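Local atomic coordinates of flagellin hook IN motif family (Aeromonas hydrophila subsp. hydrophila, PDB entry 6XI1), a protein that forms tandem calcium-binding beta-sandwich repeats of an RTX adhesin, which probably extend the adhesin from the bacterial surface toward its target. Residues 93-98 against 122-127. Numbering follows the deposited sequence.
Sequences SKVQYL and ITITGV. With CA (calcium ion), chain L; CA (calcium ion), chain M.
L98 and V95 converge on one methyl group of I124, near the end of strand 117-125, and the apolar patch they make adjoins a calcium site to which both segments contribute. CG2 of I124 is the shared surface: L98 lays CD1 against it at 3.7 Å, the two side chains running roughly perpendicular, while CG1 of V95 meets it at 3.9 Å on a slanting approach. The first torsion of I124 (chi1 -50°) sets CG2 opposite its own backbone N, where both partners reach it. Y88, V35 and E106 also pack on I124, whereas V90 touches V95. Beyond the strand the chain runs close to the loop, and CB of L98 lies 3.5 Å from CA of G126, with no side chain intervening.

A type I turn from V95 to L98, closed by L98 N donating to V95 O, presents two carbonyls to one calcium ion: Q96 O at 2.3 Å and L98 O at 2.2 Å. V127 O joins them from across the contact at 2.4 Å, with E37, D129 and D162 completing the site. The side chain of Q96, bent at chi2 (-60°), carries OE1 to within 2.4 Å of the second calcium ion; its NE2 is hydrogen-bonded to N92 O, which helps fix the amide's rotation.

L98 O and V127 O stand 3.2 Å apart, an approach of two acceptors that the shared cation would offset electrostatically. The example illustrates how carbonyls from two segments, backed by an apolar patch, can meet at one cation between repeats. Because D162 lies in the next sandwich, calcium ties the two repeats together, consistent with a junction stiffened by the metal.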
loop_
_atom_site.group_PDB
_atom_site.type_symbol
_atom_site.label_atom_id
_atom_site.label_comp_id
_atom_site.label_asym_id
_atom_site.label_seq_id
_atom_site.Cartn_x
_atom_site.Cartn_y
_atom_site.Cartn_z
ATOM N N SER A 93 36.262 -45.750 3.891
ATOM C CA SER A 93 36.486 -44.300 4.141
ATOM C C SER A 93 37.473 -43.737 3.111
ATOM O O SER A 93 37.357 -42.556 2.765
ATOM C CB SER A 93 36.948 -44.052 5.570
ATOM O OG SER A 93 38.256 -44.567 5.775
ATOM N N LYS A 94 38.383 -44.552 2.576
ATOM C CA LYS A 94 39.485 -44.058 1.731
ATOM C C LYS A 94 39.064 -43.984 0.256
ATOM O O LYS A 94 39.851 -43.472 -0.540
ATOM C CB LYS A 94 40.714 -44.969 1.846
ATOM C CG LYS A 94 41.444 -44.955 3.183
ATOM C CD LYS A 94 42.743 -45.776 3.138
ATOM C CE LYS A 94 43.924 -45.144 3.851
ATOM N NZ LYS A 94 44.039 -45.629 5.247
ATOM N N VAL A 95 37.915 -44.543 -0.130
ATOM C CA VAL A 95 37.495 -44.571 -1.561
ATOM C C VAL A 95 36.256 -43.692 -1.772
ATOM O O VAL A 95 35.727 -43.710 -2.887
ATOM C CB VAL A 95 37.256 -46.012 -2.038
ATOM C CG1 VAL A 95 38.500 -46.874 -1.873
ATOM C CG2 VAL A 95 36.071 -46.647 -1.325
ATOM N N GLN A 96 35.855 -42.909 -0.770
ATOM C CA GLN A 96 34.631 -42.064 -0.841
ATOM C C GLN A 96 34.811 -41.067 -1.975
ATOM O O GLN A 96 33.829 -40.777 -2.656
ATOM C CB GLN A 96 34.381 -41.345 0.483
ATOM C CG GLN A 96 33.962 -42.276 1.615
ATOM C CD GLN A 96 32.698 -43.035 1.330
ATOM O OE1 GLN A 96 31.614 -42.464 1.105
ATOM N NE2 GLN A 96 32.835 -44.360 1.293
ATOM N N TYR A 97 36.053 -40.625 -2.214
ATOM C CA TYR A 97 36.376 -39.561 -3.198
ATOM C C TYR A 97 36.038 -39.994 -4.628
ATOM O O TYR A 97 35.974 -39.127 -5.506
ATOM C CB TYR A 97 37.836 -39.143 -3.103
ATOM C CG TYR A 97 38.789 -40.114 -3.740
ATOM C CD1 TYR A 97 39.296 -41.184 -3.026
ATOM C CD2 TYR A 97 39.238 -39.935 -5.030
ATOM C CE1 TYR A 97 40.177 -42.087 -3.612
ATOM C CE2 TYR A 97 40.085 -40.857 -5.640
ATOM C CZ TYR A 97 40.579 -41.929 -4.914
ATOM O OH TYR A 97 41.388 -42.864 -5.508
ATOM N N LEU A 98 35.851 -41.295 -4.883
ATOM C CA LEU A 98 35.517 -41.759 -6.246
ATOM C C LEU A 98 34.048 -41.398 -6.531
ATOM O O LEU A 98 33.177 -41.593 -5.652
ATOM C CB LEU A 98 35.748 -43.263 -6.352
ATOM C CG LEU A 98 37.190 -43.746 -6.179
ATOM C CD1 LEU A 98 37.194 -45.246 -6.038
ATOM C CD2 LEU A 98 38.060 -43.313 -7.371
ATOM N N ILE A 122 42.704 -55.713 -8.711
ATOM C CA ILE A 122 41.466 -55.308 -7.990
ATOM C C ILE A 122 40.984 -53.996 -8.618
ATOM O O ILE A 122 41.807 -53.074 -8.780
ATOM C CB ILE A 122 41.734 -55.175 -6.479
ATOM C CG1 ILE A 122 42.328 -56.446 -5.870
ATOM C CG2 ILE A 122 40.483 -54.747 -5.747
ATOM C CD1 ILE A 122 41.432 -57.663 -6.030
ATOM N N THR A 123 39.718 -53.936 -9.023
ATOM C CA THR A 123 39.041 -52.689 -9.451
ATOM C C THR A 123 38.086 -52.221 -8.350
ATOM O O THR A 123 37.175 -52.999 -7.924
ATOM C CB THR A 123 38.296 -52.884 -10.776
ATOM O OG1 THR A 123 39.250 -53.385 -11.722
ATOM C CG2 THR A 123 37.669 -51.592 -11.257
ATOM N N ILE A 124 38.244 -50.962 -7.943
ATOM C CA ILE A 124 37.355 -50.249 -6.999
ATOM C C ILE A 124 36.479 -49.329 -7.848
ATOM O O ILE A 124 37.047 -48.602 -8.652
ATOM C CB ILE A 124 38.145 -49.434 -5.965
ATOM C CG1 ILE A 124 39.238 -50.247 -5.275
ATOM C CG2 ILE A 124 37.201 -48.822 -4.956
ATOM C CD1 ILE A 124 40.293 -49.381 -4.662
ATOM N N THR A 125 35.164 -49.396 -7.690
ATOM C CA THR A 125 34.212 -48.525 -8.440
ATOM C C THR A 125 33.529 -47.557 -7.466
ATOM O O THR A 125 33.080 -47.996 -6.425
ATOM C CB THR A 125 33.197 -49.316 -9.279
ATOM O OG1 THR A 125 33.945 -50.094 -10.207
ATOM C CG2 THR A 125 32.265 -48.418 -10.063
ATOM N N GLY A 126 33.504 -46.268 -7.807
ATOM C CA GLY A 126 32.918 -45.228 -6.965
ATOM C C GLY A 126 31.411 -45.155 -7.131
ATOM O O GLY A 126 30.893 -45.607 -8.172
ATOM N N VAL A 127 30.753 -44.587 -6.135
ATOM C CA VAL A 127 29.325 -44.179 -6.213
ATOM C C VAL A 127 29.216 -42.698 -5.853
ATOM O O VAL A 127 30.065 -42.171 -5.096
ATOM C CB VAL A 127 28.437 -45.052 -5.300
ATOM C CG1 VAL A 127 28.454 -46.518 -5.707
ATOM C CG2 VAL A 127 28.829 -44.899 -3.857
HETATM CA CA CA L . 31.894 -41.334 -3.821
HETATM CA CA CA M . 29.884 -42.557 -0.522
HETATM O O HOH W 1 27.634 -42.378 -1.565
HETATM O O HOH W 2 28.583 -42.553 1.433
#